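Local atomic coordinates of endo-beta-1,2-glucanase (Talaromyces funiculosus, PDB entry 6IMV), a protein that hydrolyses internal beta-1,2-glucosidic linkages of beta-1,2-glucans, as a fungal endo-acting glycoside hydrolase. Residues Y285-V290 against C333-V337; V295-F301 against I367-Q373. All blocks are in the same frame, centred on the assembly; numbering follows the deposited sequence.

Contact 1: residues Y285-V290 against C333-V337; sequences YHIGNV and CNSVV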
loop_
_atom_site.group_PDB
_atom_site.type_symbol
_atom_site.label_atom_id
_atom_site.label_comp_id
_atom_site.label_asym_id
_atom_site.label_seq_id
_atom_site.Cartn_x
_atom_site.Cartn_y
_atom_site.Cartn_z
ATOM N N TYR A 285 10.440 21.098 -6.542
ATOM C CA TYR A 285 11.658 20.315 -6.685
ATOM C C TYR A 285 12.567 20.996 -7.715
ATOM O O TYR A 285 12.135 21.298 -8.822
ATOM C CB TYR A 285 11.376 18.894 -7.173
ATOM C CG TYR A 285 12.633 18.085 -7.361
ATOM C CD1 TYR A 285 13.164 17.326 -6.332
ATOM C CD2 TYR A 285 13.332 18.127 -8.556
ATOM C CE1 TYR A 285 14.333 16.600 -6.498
ATOM C CE2 TYR A 285 14.516 17.430 -8.729
ATOM C CZ TYR A 285 15.015 16.661 -7.702
ATOM O OH TYR A 285 16.172 15.962 -7.900
ATOM N N HIS A 286 13.829 21.218 -7.348
ATOM C CA HIS A 286 14.782 21.833 -8.262
ATOM C C HIS A 286 16.197 21.488 -7.809
ATOM O O HIS A 286 16.661 22.015 -6.810
ATOM C CB HIS A 286 14.553 23.354 -8.371
ATOM C CG HIS A 286 15.204 23.983 -9.561
ATOM N ND1 HIS A 286 15.348 25.353 -9.680
ATOM C CD2 HIS A 286 15.738 23.448 -10.686
ATOM C CE1 HIS A 286 15.948 25.637 -10.822
ATOM N NE2 HIS A 286 16.203 24.486 -11.455
ATOM N N ILE A 287 16.817 20.545 -8.526
ATOM C CA ILE A 287 18.199 20.135 -8.300
ATOM C C ILE A 287 18.885 20.006 -9.660
ATOM O O ILE A 287 18.343 19.399 -10.584
ATOM C CB ILE A 287 18.282 18.839 -7.470
ATOM C CG1 ILE A 287 17.760 19.057 -6.047
ATOM C CG2 ILE A 287 19.706 18.294 -7.458
ATOM C CD1 ILE A 287 17.766 17.817 -5.195
ATOM N N GLY A 288 20.087 20.588 -9.759
ATOM C CA GLY A 288 20.837 20.663 -11.011
ATOM C C GLY A 288 19.960 21.187 -12.132
ATOM O O GLY A 288 19.296 22.218 -11.967
ATOM N N ASN A 289 19.902 20.432 -13.237
ATOM C CA ASN A 289 19.174 20.818 -14.442
ATOM C C ASN A 289 17.748 20.242 -14.441
ATOM O O ASN A 289 17.074 20.256 -15.470
ATOM C CB ASN A 289 19.925 20.384 -15.705
ATOM C CG ASN A 289 20.104 18.884 -15.817
ATOM O OD1 ASN A 289 19.674 18.123 -14.957
ATOM N ND2 ASN A 289 20.792 18.448 -16.857
ATOM N N VAL A 290 17.282 19.738 -13.292
ATOM C CA VAL A 290 15.948 19.133 -13.201
ATOM C C VAL A 290 15.043 20.085 -12.424
ATOM O O VAL A 290 15.233 20.269 -11.236
ATOM C CB VAL A 290 15.969 17.734 -12.550
ATOM C CG1 VAL A 290 14.561 17.184 -12.373
ATOM C CG2 VAL A 290 16.823 16.745 -13.328
ATOM N N CYS A 333 13.264 11.712 -12.156
ATOM C CA CYS A 333 14.377 12.568 -12.584
ATOM C C CYS A 333 15.310 12.874 -11.407
ATOM O O CYS A 333 16.508 13.055 -11.628
ATOM C CB CYS A 333 13.865 13.832 -13.269
ATOM S SG CYS A 333 12.972 13.453 -14.801
ATOM N N ASN A 334 14.783 12.887 -10.172
ATOM C CA ASN A 334 15.614 13.055 -8.971
ATOM C C ASN A 334 16.675 11.951 -8.925
ATOM O O ASN A 334 17.825 12.215 -8.572
ATOM C CB ASN A 334 14.812 13.042 -7.663
ATOM C CG ASN A 334 15.675 12.972 -6.415
ATOM O OD1 ASN A 334 15.719 11.944 -5.743
ATOM N ND2 ASN A 334 16.361 14.053 -6.086
ATOM N N SER A 335 16.275 10.721 -9.268
ATOM C CA SER A 335 17.179 9.587 -9.189
ATOM C C SER A 335 18.255 9.659 -10.285
ATOM O O SER A 335 19.411 9.315 -10.024
ATOM C CB SER A 335 16.433 8.287 -9.198
ATOM O OG SER A 335 15.971 7.995 -7.888
ATOM N N VAL A 336 17.882 10.132 -11.483
ATOM C CA VAL A 336 18.846 10.346 -12.566
ATOM C C VAL A 336 19.861 11.415 -12.135
ATOM O O VAL A 336 21.054 11.182 -12.169
ATOM C CB VAL A 336 18.153 10.722 -13.892
ATOM C CG1 VAL A 336 19.160 11.144 -14.960
ATOM C CG2 VAL A 336 17.268 9.588 -14.405
ATOM N N VAL A 337 19.389 12.583 -11.697
ATOM C CA VAL A 337 20.305 13.697 -11.409
ATOM C C VAL A 337 21.183 13.368 -10.186
ATOM O O VAL A 337 22.329 13.810 -10.125
ATOM C CB VAL A 337 19.550 15.036 -11.269
ATOM C CG1 VAL A 337 18.768 15.141 -9.977
ATOM C CG2 VAL A 337 20.490 16.223 -11.418
#
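A beta hairpin closed by a tight turn can offer a helix end both a bump and a hollow, and the hairpin end of residues 285-290, closed by a type II' turn from Ile-287 to Val-290, does so against the last turn of helix 318-337. Strand 285-287 and helix segment 333-337 run nearly parallel, 13° apart, with their axes 9.9 Å from each other. The two ends of the turn are paired by two backbone hydrogen bonds: Val-290 N to Ile-287 O at 2.9 Å and Ile-287 N to Val-290 O at 3.2 Å. The main bump from the helix is Val-337. Its CG2 enters a shallow cup at the turn, 3.9 Å from Ile-287 O and 4.1 Å from Asn-289 OD1, while its CG1 lies 4.1 Å from Ile-287 CG2. The floor of the cup is Gly-288, whose positive phi suits glycine and whose missing side chain leaves room: an ideal CB there would sit a tight 3.2 Å from Val-337 CG2. In return, Val-290 is the bump of the hairpin. It fits between two residues one helical turn apart, its CG1 3.5 Å from Cys-333 CB and its CG2 3.8 Å from Val-337 CB. Cys-333 also forms a disulfide with Cys-487, so the hairpin packs on a covalently tied part of the helix. At the deeper end, the buried Tyr-285 reaches across the gap with its hydroxyl, which touches Val-337 CG1 at 3.4 Å and meets a polar partner near the ring plane: Asn-334 ND2 donates a nearly straight hydrogen bond of 2.6 Å to Tyr-285 OH.

Contact 2: residues V295-F301 against I367-Q373; sequences VQKGYWF and IPSIANQ. With NAG (2-acetamido-2-deoxy-beta-D-glucopyranose), chain H; GLC (alpha-D-glucopyranose), chain D.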
loop_
_atom_site.group_PDB
_atom_site.type_symbol
_atom_site.label_atom_id
_atom_site.label_comp_id
_atom_site.label_asym_id
_atom_site.label_seq_id
_atom_site.Cartn_x
_atom_site.Cartn_y
_atom_site.Cartn_z
ATOM N N VAL A 295 5.334 20.170 -6.680
ATOM C CA VAL A 295 4.795 18.950 -6.122
ATOM C C VAL A 295 4.088 19.263 -4.804
ATOM O O VAL A 295 4.314 20.303 -4.178
ATOM C CB VAL A 295 5.901 17.899 -5.904
ATOM C CG1 VAL A 295 6.567 17.524 -7.210
ATOM C CG2 VAL A 295 6.934 18.356 -4.880
ATOM N N GLN A 296 3.258 18.310 -4.382
ATOM C CA GLN A 296 2.799 18.216 -3.009
ATOM C C GLN A 296 3.980 17.829 -2.113
ATOM O O GLN A 296 4.607 16.778 -2.315
ATOM C CB GLN A 296 1.713 17.150 -2.890
ATOM C CG GLN A 296 1.221 16.962 -1.461
ATOM C CD GLN A 296 0.179 15.879 -1.399
ATOM O OE1 GLN A 296 -1.014 16.153 -1.478
ATOM N NE2 GLN A 296 0.634 14.645 -1.281
ATOM N N LYS A 297 4.261 18.666 -1.113
ATOM C CA LYS A 297 5.311 18.389 -0.156
ATOM C C LYS A 297 4.995 17.076 0.572
ATOM O O LYS A 297 3.869 16.856 0.997
ATOM C CB LYS A 297 5.449 19.554 0.821
ATOM C CG LYS A 297 6.699 19.512 1.687
ATOM C CD LYS A 297 6.786 20.706 2.606
ATOM C CE LYS A 297 8.054 20.698 3.425
ATOM N NZ LYS A 297 8.133 21.901 4.281
ATOM N N GLY A 298 5.996 16.195 0.654
ATOM C CA GLY A 298 5.856 14.883 1.260
ATOM C C GLY A 298 6.216 14.890 2.738
ATOM O O GLY A 298 6.665 15.893 3.290
ATOM N N TYR A 299 6.006 13.749 3.397
ATOM C CA TYR A 299 6.515 13.571 4.738
ATOM C C TYR A 299 8.022 13.302 4.621
ATOM O O TYR A 299 8.845 14.124 5.070
ATOM C CB TYR A 299 5.720 12.506 5.499
ATOM C CG TYR A 299 5.963 12.535 6.985
ATOM C CD1 TYR A 299 5.556 13.616 7.752
ATOM C CD2 TYR A 299 6.642 11.509 7.618
ATOM C CE1 TYR A 299 5.795 13.665 9.117
ATOM C CE2 TYR A 299 6.878 11.534 8.984
ATOM C CZ TYR A 299 6.460 12.619 9.733
ATOM O OH TYR A 299 6.707 12.639 11.071
ATOM N N TRP A 300 8.370 12.184 3.974
ATOM C CA TRP A 300 9.726 11.932 3.455
ATOM C C TRP A 300 9.762 12.066 1.930
ATOM O O TRP A 300 10.839 12.122 1.361
ATOM C CB TRP A 300 10.218 10.537 3.852
ATOM C CG TRP A 300 10.254 10.313 5.327
ATOM C CD1 TRP A 300 11.128 10.856 6.217
ATOM C CD2 TRP A 300 9.368 9.469 6.084
ATOM N NE1 TRP A 300 10.824 10.433 7.483
ATOM C CE2 TRP A 300 9.771 9.561 7.432
ATOM C CE3 TRP A 300 8.279 8.649 5.756
ATOM C CZ2 TRP A 300 9.130 8.862 8.449
ATOM C CZ3 TRP A 300 7.641 7.961 6.762
ATOM C CH2 TRP A 300 8.056 8.076 8.090
ATOM N N PHE A 301 8.585 12.079 1.297
ATOM C CA PHE A 301 8.393 11.833 -0.148
ATOM C C PHE A 301 8.806 10.393 -0.492
ATOM O O PHE A 301 9.281 10.120 -1.597
ATOM C CB PHE A 301 9.126 12.866 -1.011
ATOM C CG PHE A 301 8.382 13.242 -2.269
ATOM C CD1 PHE A 301 7.430 14.253 -2.247
ATOM C CD2 PHE A 301 8.599 12.561 -3.462
ATOM C CE1 PHE A 301 6.725 14.592 -3.392
ATOM C CE2 PHE A 301 7.898 12.906 -4.608
ATOM C CZ PHE A 301 6.962 13.920 -4.569
ATOM N N ILE A 367 12.832 11.837 -0.742
ATOM C CA ILE A 367 13.440 12.959 -1.458
ATOM C C ILE A 367 13.419 14.160 -0.521
ATOM O O ILE A 367 12.407 14.853 -0.413
ATOM C CB ILE A 367 12.721 13.238 -2.792
ATOM C CG1 ILE A 367 12.609 11.965 -3.638
ATOM C CG2 ILE A 367 13.409 14.375 -3.543
ATOM C CD1 ILE A 367 12.105 12.198 -5.035
ATOM N N PRO A 368 14.523 14.394 0.217
ATOM C CA PRO A 368 14.534 15.351 1.320
ATOM C C PRO A 368 14.167 16.798 0.964
ATOM O O PRO A 368 13.554 17.463 1.776
ATOM C CB PRO A 368 15.974 15.338 1.874
ATOM C CG PRO A 368 16.738 14.276 1.099
ATOM C CD PRO A 368 15.796 13.680 0.071
ATOM N N SER A 369 14.532 17.265 -0.229
ATOM C CA SER A 369 14.351 18.685 -0.608
ATOM C C SER A 369 12.870 19.043 -0.796
ATOM O O SER A 369 12.537 20.217 -0.898
ATOM C CB SER A 369 15.155 19.027 -1.842
ATOM O OG SER A 369 14.739 18.247 -2.958
ATOM N N ILE A 370 11.989 18.037 -0.885
ATOM C CA ILE A 370 10.555 18.262 -1.074
ATOM C C ILE A 370 9.776 17.513 0.015
ATOM O O ILE A 370 8.660 17.041 -0.224
ATOM C CB ILE A 370 10.131 17.835 -2.495
ATOM C CG1 ILE A 370 10.623 16.429 -2.841
ATOM C CG2 ILE A 370 10.612 18.862 -3.514
ATOM C CD1 ILE A 370 10.137 15.903 -4.171
ATOM N N ALA A 371 10.384 17.414 1.203
ATOM C CA ALA A 371 9.893 16.602 2.328
ATOM C C ALA A 371 9.878 17.450 3.605
ATOM O O ALA A 371 10.746 18.289 3.808
ATOM C CB ALA A 371 10.761 15.380 2.508
ATOM N N ASN A 372 8.880 17.198 4.453
ATOM C CA ASN A 372 8.790 17.738 5.796
ATOM C C ASN A 372 9.998 17.283 6.631
ATOM O O ASN A 372 10.594 18.073 7.374
ATOM C CB ASN A 372 7.495 17.284 6.465
ATOM C CG ASN A 372 7.286 17.927 7.816
ATOM O OD1 ASN A 372 7.563 17.319 8.846
ATOM N ND2 ASN A 372 6.806 19.156 7.809
ATOM N N GLN A 373 10.348 16.001 6.488
ATOM C CA GLN A 373 11.417 15.364 7.243
ATOM C C GLN A 373 12.659 15.234 6.360
ATOM O O GLN A 373 12.711 14.373 5.489
ATOM C CB GLN A 373 10.944 13.987 7.710
ATOM C CG GLN A 373 9.714 14.045 8.598
ATOM C CD GLN A 373 10.060 14.565 9.971
ATOM O OE1 GLN A 373 10.888 13.996 10.677
ATOM N NE2 GLN A 373 9.415 15.642 10.367
HETATM C C1 NAG H . 6.531 19.883 9.020
HETATM C C2 NAG H . 7.021 21.326 8.925
HETATM C C3 NAG H . 6.550 22.063 10.170
HETATM C C4 NAG H . 5.025 22.027 10.204
HETATM C C5 NAG H . 4.605 20.562 10.383
HETATM C C6 NAG H . 3.094 20.367 10.460
HETATM C C7 NAG H . 9.141 21.658 7.716
HETATM C C8 NAG H . 10.627 21.626 7.819
HETATM N N2 NAG H . 8.468 21.397 8.833
HETATM O O3 NAG H . 7.008 23.403 10.108
HETATM O O4 NAG H . 4.520 22.912 11.213
HETATM O O5 NAG H . 5.108 19.835 9.253
HETATM O O6 NAG H . 2.452 21.092 9.400
HETATM O O7 NAG H . 8.595 21.888 6.658
HETATM C C1 GLC D . 3.520 7.761 10.084
HETATM C C2 GLC D . 2.867 6.645 9.298
HETATM C C3 GLC D . 3.278 6.702 7.838
HETATM C C4 GLC D . 2.889 8.049 7.255
HETATM C C5 GLC D . 3.545 9.156 8.082
HETATM C C6 GLC D . 3.072 10.537 7.636
HETATM O O1 GLC D . 4.933 7.470 10.092
HETATM O O2 GLC D . 3.316 5.400 9.855
HETATM O O3 GLC D . 2.655 5.668 7.077
HETATM O O4 GLC D . 3.261 8.104 5.872
HETATM O O5 GLC D . 3.223 9.008 9.471
HETATM O O6 GLC D . 1.660 10.676 7.818
HETATM O O HOH W 1 11.537 11.038 10.082
#
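Where the chain leaves strand 290-296, Gly-298 forms a single parallel beta bridge with Ala-371 of the loop 367-373: Gly-298 N donates to Ile-370 O at 2.9 Å, and Asn-372 N to Gly-298 O at 2.8 Å. Ile-370, Gln-373 and Tyr-299 have the most surface covered. Ile-370 fills the apolar end. Its CD1 stands almost exactly over the ring of Phe-301, 3.5 Å from the centroid, in a CH-pi contact, and its CG2 lies 4.0 Å from Val-295 CG2. Ile-367 CD1 adds a contact of 3.9 Å to Phe-301 CD2, and Ile-367 N donates to Trp-300 O at 2.9 Å.

At the other end, Gln-373 backs the Tyr-299 ring, whose far face meets a sugar. Gln-373 N donates to Tyr-299 O at 2.8 Å, and Gln-373 CG lies over one face of the ring in a CH-pi contact, 3.8 Å from its centroid. The opposite face receives a bound alpha-D-glucopyranose, with its C6 3.6 Å from Tyr-299 CG. That sugar is also hydrogen-bonded to Asp-247, Glu-250 and His-304, a setting consistent with a saccharide-binding cleft. Facing another way, Asn-372 carries an N-linked NAG, whose O7 accepts a very short 2.4 Å hydrogen bond from Lys-297 NZ. The amide of Gln-373 has two partners: Gln-373 NE2 donates to Asn-372 OD1 at 2.9 Å, whereas Gln-373 OE1 accepts at 3.1 Å from a water that in turn accepts from Trp-300 NE1 at 2.8 Å.

In the fold
Following the chain from the N terminus, both contacts begin late, at the hairpin of strands 282-287 and 290-296: the end of its first strand and its turn go to contact 1, the end of its second strand and the loop 297-301 to contact 2. Helix 318-337 follows, and its last turn closes contact 1 over 42 intervening residues. After strands 347-352 and 357-362, the loop of residues 367-373 closes contact 2 over 65. The segments alternate along the sequence, so the two closures cross. In space they meet where the late loop reaches the hairpin and helix together: Tyr-285 CA packs 3.6 Å from Ile-370 CG2, and Asn-334 OD1 3.7 Å from Ile-367 CD1.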